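Local coordinates for probable zinc protease (Pseudomonas aeruginosa, PDB 4NNZ), which probably acts as a metallopeptidase of the M16 family, forming one subunit of the heterodimeric zinc protease PA0371-PA0372, at residues A284-R289 with L336-Q341; I271-D276 with E350-Q355; N342-A347 with D400-A405; E233-L238 with Q327-L332. One frame throughout, in Å; residues are numbered along the deposited sequence.

Contact 1 (A284-R289 with L336-Q341)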
# COMPACT_ATOMS: atom_id res chain seq x y z
N ALA A 284 2.74 -3.22 34.53
CA ALA A 284 3.77 -2.90 35.48
C ALA A 284 3.81 -3.82 36.68
O ALA A 284 4.84 -4.31 37.04
CB ALA A 284 3.60 -1.47 35.94
N SER A 285 2.67 -3.99 37.32
CA SER A 285 2.63 -4.82 38.48
C SER A 285 2.93 -6.24 38.16
O SER A 285 3.71 -6.88 38.82
CB SER A 285 1.24 -4.78 39.01
OG SER A 285 0.43 -4.16 38.08
N ARG A 286 2.23 -6.76 37.18
CA ARG A 286 2.45 -8.11 36.77
C ARG A 286 3.73 -8.49 36.03
O ARG A 286 4.28 -9.52 36.31
CB ARG A 286 1.23 -8.61 36.06
CG ARG A 286 0.00 -8.35 36.86
CD ARG A 286 -1.19 -9.01 36.23
NE ARG A 286 -2.37 -8.78 37.01
CZ ARG A 286 -3.54 -9.31 36.77
NH1 ARG A 286 -3.69 -10.12 35.77
NH2 ARG A 286 -4.56 -9.02 37.55
N LEU A 287 4.18 -7.71 35.05
CA LEU A 287 5.32 -8.11 34.25
C LEU A 287 6.63 -7.44 34.55
O LEU A 287 7.66 -8.06 34.51
CB LEU A 287 5.01 -7.96 32.79
CG LEU A 287 3.83 -8.80 32.37
CD1 LEU A 287 3.70 -8.76 30.87
CD2 LEU A 287 4.01 -10.22 32.84
N GLU A 288 6.59 -6.15 34.79
CA GLU A 288 7.73 -5.39 35.27
C GLU A 288 8.16 -5.70 36.69
O GLU A 288 9.32 -5.85 37.00
CB GLU A 288 7.42 -3.93 35.17
CG GLU A 288 8.64 -3.10 34.97
CD GLU A 288 8.34 -1.63 34.98
OE1 GLU A 288 7.44 -1.19 34.25
OE2 GLU A 288 9.02 -0.92 35.72
N ARG A 289 7.19 -5.66 37.57
CA ARG A 289 7.40 -6.09 38.91
C ARG A 289 6.79 -7.46 38.88
O ARG A 289 6.21 -7.81 37.92
CB ARG A 289 6.67 -5.17 39.86
CG ARG A 289 7.08 -3.74 39.68
CD ARG A 289 6.69 -2.86 40.84
NE ARG A 289 5.26 -2.88 41.10
CZ ARG A 289 4.39 -2.15 40.45
NH1 ARG A 289 4.80 -1.36 39.50
NH2 ARG A 289 3.12 -2.21 40.77
N LEU A 336 -3.23 -10.63 28.11
CA LEU A 336 -4.36 -10.49 27.23
C LEU A 336 -5.39 -11.56 27.45
O LEU A 336 -6.54 -11.29 27.39
CB LEU A 336 -3.92 -10.45 25.79
CG LEU A 336 -3.00 -9.30 25.43
CD1 LEU A 336 -2.31 -9.51 24.11
CD2 LEU A 336 -3.73 -8.00 25.43
N ASP A 337 -4.98 -12.79 27.70
CA ASP A 337 -5.90 -13.86 27.99
C ASP A 337 -6.69 -13.62 29.26
O ASP A 337 -7.86 -13.93 29.34
CB ASP A 337 -5.19 -15.20 28.05
CG ASP A 337 -5.06 -15.82 26.71
OD1 ASP A 337 -5.92 -15.61 25.86
OD2 ASP A 337 -4.07 -16.52 26.47
N ASP A 338 -6.05 -13.04 30.24
CA ASP A 338 -6.69 -12.83 31.50
C ASP A 338 -7.89 -11.96 31.30
O ASP A 338 -8.89 -12.17 31.91
CB ASP A 338 -5.72 -12.17 32.45
CG ASP A 338 -6.33 -11.83 33.77
OD1 ASP A 338 -7.35 -11.15 33.82
OD2 ASP A 338 -5.77 -12.22 34.80
N LEU A 339 -7.78 -10.97 30.45
CA LEU A 339 -8.89 -10.12 30.18
C LEU A 339 -10.01 -10.87 29.54
O LEU A 339 -11.14 -10.56 29.76
CB LEU A 339 -8.49 -8.98 29.30
CG LEU A 339 -7.51 -8.03 29.94
CD1 LEU A 339 -6.88 -7.15 28.88
CD2 LEU A 339 -8.19 -7.21 30.99
N LYS A 340 -9.69 -11.79 28.64
CA LYS A 340 -10.71 -12.57 28.00
C LYS A 340 -11.40 -13.47 28.96
O LYS A 340 -12.59 -13.62 28.89
CB LYS A 340 -10.10 -13.42 26.90
CG LYS A 340 -9.60 -12.63 25.73
CD LYS A 340 -8.61 -13.45 24.95
CE LYS A 340 -8.53 -12.97 23.54
NZ LYS A 340 -8.58 -14.10 22.61
N GLN A 341 -10.63 -14.14 29.80
CA GLN A 341 -11.15 -15.00 30.84
C GLN A 341 -11.87 -14.31 31.97
O GLN A 341 -12.86 -14.80 32.44
CB GLN A 341 -10.05 -15.85 31.43
CG GLN A 341 -9.87 -17.20 30.79
CD GLN A 341 -8.50 -17.77 31.06
OE1 GLN A 341 -7.55 -17.04 31.25
NE2 GLN A 341 -8.39 -19.08 31.10
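Arg286 and Asp338 reach across from two helices and join in a single-pronged salt bridge, NH1 of Arg286 lying 3.1 Å from OD2 of Asp338. The N-H is moderately bent onto the oxygen, at 149°. The acceptor lies near the guanidinium plane, at its edge, but NH1 stands about 70° above the plane of the carboxylate. The two flat groups are also steeply turned against each other, and only one nitrogen serves this acid.

The backbones are far apart, 11.6 Å between CA of Arg286 and CA of Asp338, so a long side chain is needed to span the gap. Arginine suits the place: CG lies beside the backbone N (chi1 -50°) and the chain then runs straight out to NE, carrying its charge to the other helix. The short aspartate, with CG anti to its own N, meets it at about a right angle.

Further polar partners are weak: NH1 also makes a weak hydrogen bond to OE1 of Gln335, one turn before Asp338, and Arg282 makes a long, weak ion pair with the other carboxylate oxygen. Helix 282-288 ends in a wider pi-type turn, with N of Arg289 bonded to O of Ala284 at 2.8 Å. Past that turn, Arg289 folds back onto Tyr279 in a cation-pi contact.

Beside this partly exposed bridge, apolar residues face inward: Leu287 packs on Leu332 and on Val294 of strand 294-301, while Leu339 rests on Ala406 of helix 399-409.

Contact 2 (I271-D276 with E350-Q355)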
# COMPACT_ATOMS: atom_id res chain seq x y z
N ILE A 271 -9.11 -0.49 27.86
CA ILE A 271 -8.19 -1.59 28.00
C ILE A 271 -6.76 -1.13 28.00
O ILE A 271 -5.95 -1.66 28.73
CB ILE A 271 -8.43 -2.69 26.94
CG1 ILE A 271 -9.63 -3.51 27.30
CG2 ILE A 271 -7.29 -3.67 26.84
CD1 ILE A 271 -10.24 -4.21 26.12
N GLY A 272 -6.44 -0.14 27.20
CA GLY A 272 -5.11 0.38 27.20
C GLY A 272 -4.73 0.96 28.53
O GLY A 272 -3.66 0.78 28.99
N ALA A 273 -5.65 1.67 29.12
CA ALA A 273 -5.45 2.27 30.40
C ALA A 273 -5.26 1.25 31.49
O ALA A 273 -4.48 1.43 32.38
CB ALA A 273 -6.59 3.21 30.71
N LEU A 274 -5.99 0.16 31.41
CA LEU A 274 -5.83 -0.92 32.33
C LEU A 274 -4.47 -1.57 32.24
O LEU A 274 -3.97 -2.06 33.20
CB LEU A 274 -6.88 -1.99 32.06
CG LEU A 274 -8.29 -1.78 32.54
CD1 LEU A 274 -9.18 -2.68 31.74
CD2 LEU A 274 -8.45 -2.05 34.03
N LEU A 275 -3.98 -1.73 31.05
CA LEU A 275 -2.66 -2.28 30.85
C LEU A 275 -1.45 -1.40 31.16
O LEU A 275 -0.51 -1.84 31.80
CB LEU A 275 -2.59 -2.87 29.45
CG LEU A 275 -3.56 -4.00 29.20
CD1 LEU A 275 -3.74 -4.24 27.73
CD2 LEU A 275 -3.10 -5.27 29.85
N ASP A 276 -1.47 -0.18 30.65
CA ASP A 276 -0.32 0.70 30.61
C ASP A 276 -0.37 1.91 31.51
O ASP A 276 0.65 2.47 31.81
CB ASP A 276 -0.10 1.16 29.16
CG ASP A 276 0.95 2.24 29.01
OD1 ASP A 276 2.00 2.16 29.66
OD2 ASP A 276 0.73 3.17 28.24
N GLU A 350 -12.94 1.76 37.39
CA GLU A 350 -13.19 3.10 37.79
C GLU A 350 -11.94 3.86 38.12
O GLU A 350 -11.83 5.00 37.77
CB GLU A 350 -14.13 3.15 38.96
CG GLU A 350 -15.53 3.48 38.54
CD GLU A 350 -15.67 4.91 38.09
OE1 GLU A 350 -15.10 5.79 38.75
OE2 GLU A 350 -16.36 5.15 37.09
N ARG A 351 -11.00 3.22 38.79
CA ARG A 351 -9.77 3.90 39.13
C ARG A 351 -9.10 4.27 37.86
O ARG A 351 -8.56 5.34 37.72
CB ARG A 351 -8.86 2.96 39.91
CG ARG A 351 -7.41 3.35 39.96
CD ARG A 351 -6.55 2.22 40.48
NE ARG A 351 -6.21 1.27 39.44
CZ ARG A 351 -5.00 1.14 38.90
NH1 ARG A 351 -4.37 2.18 38.38
NH2 ARG A 351 -4.42 -0.04 38.89
N VAL A 352 -9.08 3.33 36.94
CA VAL A 352 -8.51 3.54 35.64
C VAL A 352 -9.26 4.53 34.78
O VAL A 352 -8.66 5.28 34.07
CB VAL A 352 -8.25 2.19 34.97
CG1 VAL A 352 -8.10 2.28 33.47
CG2 VAL A 352 -7.03 1.56 35.59
N ARG A 353 -10.57 4.49 34.80
CA ARG A 353 -11.36 5.43 34.05
C ARG A 353 -11.22 6.83 34.55
O ARG A 353 -11.22 7.77 33.79
CB ARG A 353 -12.82 5.05 34.07
CG ARG A 353 -13.64 5.74 33.02
CD ARG A 353 -15.10 5.61 33.30
NE ARG A 353 -15.42 4.29 33.79
CZ ARG A 353 -16.63 3.77 33.81
NH1 ARG A 353 -17.63 4.47 33.37
NH2 ARG A 353 -16.82 2.57 34.28
N ALA A 354 -11.18 6.98 35.86
CA ALA A 354 -11.19 8.29 36.45
C ALA A 354 -9.98 9.06 36.09
O ALA A 354 -10.03 10.22 35.79
CB ALA A 354 -11.30 8.16 37.94
N GLN A 355 -8.85 8.40 36.16
CA GLN A 355 -7.60 9.02 35.83
C GLN A 355 -7.47 9.41 34.38
O GLN A 355 -6.81 10.36 34.06
CB GLN A 355 -6.41 8.25 36.38
CG GLN A 355 -5.82 8.98 37.57
CD GLN A 355 -4.79 8.21 38.35
OE1 GLN A 355 -3.97 7.52 37.79
NE2 GLN A 355 -4.81 8.36 39.65
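Val352 points straight at the neighbouring helix and sets its two methyls on Ala273 and Leu274. CG1, anti to the backbone N (chi1 160°), does most of the touching: it comes within 3.3 Å of CB of Ala273, a tight approach, and lies 3.6 Å from the backbone N of Leu274. The CB of Ala273 is directed at Val352, and the methyl is short enough for the valine branch to come down almost onto the helix backbone. The other methyl, CG2, turns to Leu274 and stands 4.2 Å from its CD2. Leu274 leaves its helix at an angle to this line, and its end swings nearer, crossing the valine at about a right angle.

Small and beta-branched residues suit this spot because the helices run very close, with CA of Leu274 only 6.2 Å from CA of Val352. Met356, one turn beyond Val352, continues the packing on Ala273, and the guanidinium of Arg351 lays the rim of one face over CG2 of Val352.

With Ile402 of helix 399-409 resting on Leu274 as well, the arrangement is a close helix-helix contact in the helical layer packed beside the five-stranded sheet of an alpha/beta domain; both segments belong to the part of the chain assigned to the M16 inactive-domain family.

Contact 3 (N342-A347 with D400-A405)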
# COMPACT_ATOMS: atom_id res chain seq x y z
N ASN A 342 -11.30 -13.23 32.47
CA ASN A 342 -11.87 -12.59 33.63
C ASN A 342 -12.17 -11.13 33.46
O ASN A 342 -11.27 -10.30 33.41
CB ASN A 342 -10.91 -12.72 34.79
CG ASN A 342 -10.31 -14.08 34.86
OD1 ASN A 342 -10.95 -15.03 34.48
ND2 ASN A 342 -9.07 -14.18 35.29
N PRO A 343 -13.44 -10.79 33.47
CA PRO A 343 -13.82 -9.40 33.37
C PRO A 343 -13.23 -8.67 34.54
O PRO A 343 -13.28 -9.18 35.63
CB PRO A 343 -15.32 -9.47 33.54
CG PRO A 343 -15.67 -10.73 32.85
CD PRO A 343 -14.56 -11.68 33.14
N PRO A 344 -12.63 -7.52 34.32
CA PRO A 344 -12.05 -6.73 35.39
C PRO A 344 -13.10 -6.09 36.27
O PRO A 344 -14.16 -5.77 35.79
CB PRO A 344 -11.32 -5.64 34.63
CG PRO A 344 -12.13 -5.46 33.42
CD PRO A 344 -12.63 -6.80 33.04
N SER A 345 -12.79 -5.91 37.54
CA SER A 345 -13.73 -5.28 38.45
C SER A 345 -13.89 -3.81 38.24
O SER A 345 -12.96 -3.11 37.89
CB SER A 345 -13.33 -5.52 39.88
OG SER A 345 -12.31 -4.66 40.26
N ALA A 346 -15.09 -3.34 38.53
CA ALA A 346 -15.41 -1.96 38.39
C ALA A 346 -14.54 -1.19 39.34
O ALA A 346 -14.32 -0.03 39.15
CB ALA A 346 -16.86 -1.72 38.67
N ALA A 347 -14.07 -1.85 40.37
CA ALA A 347 -13.13 -1.20 41.23
C ALA A 347 -11.90 -0.90 40.44
O ALA A 347 -11.36 0.16 40.58
CB ALA A 347 -12.80 -2.08 42.40
N ASP A 400 -18.20 -6.03 31.20
CA ASP A 400 -18.59 -6.93 30.16
C ASP A 400 -18.16 -6.47 28.78
O ASP A 400 -17.74 -7.25 27.97
CB ASP A 400 -20.07 -7.19 30.26
CG ASP A 400 -20.47 -7.62 31.64
OD1 ASP A 400 -19.70 -8.38 32.26
OD2 ASP A 400 -21.52 -7.17 32.14
N ASP A 401 -18.24 -5.18 28.53
CA ASP A 401 -17.84 -4.62 27.26
C ASP A 401 -16.38 -4.87 27.06
O ASP A 401 -15.92 -5.15 25.97
CB ASP A 401 -18.04 -3.12 27.30
CG ASP A 401 -19.43 -2.74 27.06
OD1 ASP A 401 -20.13 -3.48 26.40
OD2 ASP A 401 -19.83 -1.68 27.53
N ILE A 402 -15.64 -4.69 28.12
CA ILE A 402 -14.22 -4.85 28.06
C ILE A 402 -13.89 -6.26 27.73
O ILE A 402 -13.08 -6.51 26.87
CB ILE A 402 -13.60 -4.44 29.40
CG1 ILE A 402 -13.61 -2.94 29.51
CG2 ILE A 402 -12.18 -4.92 29.57
CD1 ILE A 402 -12.97 -2.44 30.75
N GLN A 403 -14.49 -7.21 28.42
CA GLN A 403 -14.15 -8.60 28.19
C GLN A 403 -14.52 -8.95 26.77
O GLN A 403 -13.79 -9.61 26.10
CB GLN A 403 -14.82 -9.52 29.22
CG GLN A 403 -15.30 -10.87 28.72
CD GLN A 403 -15.84 -11.76 29.79
OE1 GLN A 403 -17.01 -11.70 30.13
NE2 GLN A 403 -15.00 -12.62 30.30
N LYS A 404 -15.65 -8.49 26.32
CA LYS A 404 -16.08 -8.76 24.98
C LYS A 404 -15.16 -8.21 23.93
O LYS A 404 -14.89 -8.87 22.98
CB LYS A 404 -17.46 -8.18 24.78
CG LYS A 404 -18.24 -8.77 23.65
CD LYS A 404 -19.39 -7.87 23.27
CE LYS A 404 -19.12 -7.15 21.97
NZ LYS A 404 -17.98 -6.21 22.07
N ALA A 405 -14.68 -7.00 24.08
CA ALA A 405 -13.75 -6.44 23.12
C ALA A 405 -12.46 -7.21 23.06
O ALA A 405 -11.92 -7.41 22.01
CB ALA A 405 -13.49 -4.98 23.39
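Pro343 and Gln403 meet where the CG-CD edge of the Pro343 ring comes down over one face of the Gln403 carboxamide. CG of Pro343 sits over that face, 3.2 Å from CD of Gln403, while the neighbouring CD of Pro343 comes to 3.0 Å from NE2 of Gln403, a very short approach. The glutamine chain runs extended beyond CG and then turns its amide (chi3 86°) so that a face is offered to the proline.

The polar bond of that amide goes to a third residue: NE2 of Gln403 donates to O of Lys340, a carbonyl in the last turn of helix 325-341. A glutamine suits the place, since one group can both bind the helix end and receive the ring's edge.

Purely apolar packing follows one residue later. CG of Pro344 lies 3.9 Å from CG2 of Ile402 and 4.1 Å from its CD1, so the ring meets both arms of the branched side chain, and both residues are buried.

Capping completes the link. Ser345 is the N-cap of helix 346-364, its OG accepting from N of Glu348. The two prolines thus form the middle of the short connection between helices 325-341 and 346-364, laid against helix 399-409, whose Ile402 also packs on Ile271 and Leu274 of helix 262-276.

Contact 4 (E233-L238 with Q327-L332)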
# COMPACT_ATOMS: atom_id res chain seq x y z
N GLU A 233 -1.72 -13.60 10.62
CA GLU A 233 -0.70 -13.42 11.61
C GLU A 233 0.56 -13.07 10.89
O GLU A 233 1.03 -13.84 10.12
CB GLU A 233 -0.50 -14.74 12.33
CG GLU A 233 -0.06 -14.70 13.78
CD GLU A 233 -0.12 -16.07 14.46
OE1 GLU A 233 -0.82 -16.96 13.99
OE2 GLU A 233 0.53 -16.26 15.49
N ARG A 234 1.10 -11.89 11.14
CA ARG A 234 2.33 -11.46 10.51
C ARG A 234 3.38 -11.29 11.56
O ARG A 234 3.18 -10.59 12.47
CB ARG A 234 2.15 -10.11 9.83
CG ARG A 234 1.08 -10.02 8.78
CD ARG A 234 -0.27 -9.89 9.42
NE ARG A 234 -0.72 -8.53 9.37
CZ ARG A 234 -1.74 -8.08 10.05
NH1 ARG A 234 -2.43 -8.86 10.82
NH2 ARG A 234 -2.08 -6.85 9.91
N ARG A 235 4.51 -11.94 11.40
CA ARG A 235 5.62 -11.77 12.31
C ARG A 235 6.81 -11.18 11.59
O ARG A 235 7.16 -11.64 10.55
CB ARG A 235 5.95 -13.12 12.93
CG ARG A 235 4.72 -13.82 13.41
CD ARG A 235 5.00 -15.14 14.07
NE ARG A 235 5.96 -14.98 15.12
CZ ARG A 235 5.67 -14.84 16.39
NH1 ARG A 235 4.43 -14.85 16.81
NH2 ARG A 235 6.66 -14.69 17.22
N LEU A 236 7.43 -10.15 12.15
CA LEU A 236 8.59 -9.48 11.54
C LEU A 236 9.82 -9.61 12.38
O LEU A 236 9.75 -9.60 13.55
CB LEU A 236 8.36 -8.01 11.37
CG LEU A 236 7.78 -7.57 10.07
CD1 LEU A 236 6.35 -8.00 10.10
CD2 LEU A 236 7.87 -6.08 9.99
N LYS A 237 10.96 -9.77 11.74
CA LYS A 237 12.22 -9.74 12.42
C LYS A 237 13.10 -8.72 11.77
O LYS A 237 13.37 -8.82 10.62
CB LYS A 237 12.88 -11.08 12.32
CG LYS A 237 13.78 -11.36 13.49
CD LYS A 237 14.47 -12.68 13.36
CE LYS A 237 13.63 -13.75 13.99
NZ LYS A 237 14.43 -14.79 14.69
N LEU A 238 13.54 -7.73 12.52
CA LEU A 238 14.38 -6.69 11.99
C LEU A 238 15.62 -6.50 12.80
O LEU A 238 15.56 -6.39 13.98
CB LEU A 238 13.65 -5.39 11.99
CG LEU A 238 12.44 -5.29 11.12
CD1 LEU A 238 11.46 -4.33 11.74
CD2 LEU A 238 12.91 -4.81 9.77
N GLN A 327 9.78 -15.05 25.43
CA GLN A 327 9.17 -14.98 26.73
C GLN A 327 8.31 -13.77 26.95
O GLN A 327 7.31 -13.85 27.61
CB GLN A 327 10.24 -15.06 27.78
CG GLN A 327 10.76 -16.45 27.95
CD GLN A 327 12.09 -16.51 28.63
OE1 GLN A 327 12.84 -15.57 28.64
NE2 GLN A 327 12.38 -17.64 29.19
N VAL A 328 8.71 -12.64 26.43
CA VAL A 328 7.93 -11.45 26.61
C VAL A 328 6.60 -11.67 25.96
O VAL A 328 5.58 -11.40 26.53
CB VAL A 328 8.62 -10.24 25.97
CG1 VAL A 328 7.71 -9.04 25.96
CG2 VAL A 328 9.90 -9.92 26.69
N GLU A 329 6.63 -12.19 24.77
CA GLU A 329 5.43 -12.38 24.02
C GLU A 329 4.50 -13.34 24.72
O GLU A 329 3.32 -13.16 24.72
CB GLU A 329 5.79 -12.89 22.65
CG GLU A 329 4.60 -13.22 21.81
CD GLU A 329 4.95 -14.04 20.62
OE1 GLU A 329 6.12 -14.25 20.35
OE2 GLU A 329 4.04 -14.51 19.96
N ALA A 330 5.07 -14.36 25.32
CA ALA A 330 4.31 -15.31 26.09
C ALA A 330 3.66 -14.66 27.27
O ALA A 330 2.56 -14.97 27.61
CB ALA A 330 5.20 -16.42 26.55
N GLY A 331 4.39 -13.78 27.92
CA GLY A 331 3.85 -12.99 28.99
C GLY A 331 2.76 -12.02 28.64
O GLY A 331 1.83 -11.88 29.37
N LEU A 332 2.89 -11.32 27.54
CA LEU A 332 1.84 -10.46 27.09
C LEU A 332 0.57 -11.18 26.73
O LEU A 332 -0.49 -10.72 27.04
CB LEU A 332 2.32 -9.63 25.92
CG LEU A 332 3.37 -8.61 26.30
CD1 LEU A 332 4.12 -8.10 25.10
CD2 LEU A 332 2.81 -7.45 27.08
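Arg235 of the edge strand 233-240 and Glu329 of helix 325-341 form a two-pronged, end-on salt bridge that ties a sheet to a helix lying over one of its faces. NH1 of Arg235 donates to OE2 of Glu329 at 3.2 Å, and NH2 of Arg235 to OE1 of Glu329, also at 3.2 Å. Both bonds are nearly straight, at 173° and 177°, and both oxygens lie in the guanidinium plane. They are met on their syn sides, though somewhat out of the carboxylate plane, so the two flat groups are modestly tilted rather than coplanar. Gripping by two nitrogens fixes the rotation of each group against the other.

The side chains approach from opposite directions. Arginine is bent at chi3 (54°), which turns its end toward the helix, whereas the glutamate runs extended beyond CG. Such length is needed, because CA of Arg235 and CA of Glu329 are 11.7 Å apart. Beside the bridge, both side chains touch Leu417 of strand 415-422, the parallel neighbour of strand 233-240.

In the fold this strand is outermost within its chain, but its other edge pairs antiparallel with a strand of the second subunit, another copy of this protein, so the sheet continues across the interface. On the opposite face of the strand, Leu236 and Leu238 pack on helix 140-152, and Arg234 bonds through NH2 to OD1 of Asn252.

In the fold
From the N terminus, strand segment 233-238 opens contact 4 first, followed by 271-276 for contact 2 and 284-289 for contact 1. Helix 325-341 then closes two loops in turn, contact 4 at 327-332 and contact 1 at 336-341. Contact 3 opens at 342-347, contact 2 closes at 350-355, and contact 3 closes last at 400-405. Contact 1 thus lies wholly within the span of contact 2; contact 4 crosses both, contact 2 crosses contact 3, and contact 3 follows contacts 1 and 4 in series. Contacts 1, 2 and 3 join the helices into one cluster, with centres 12 to 13 Å apart, while contact 4 connects that layer to the sheet edge.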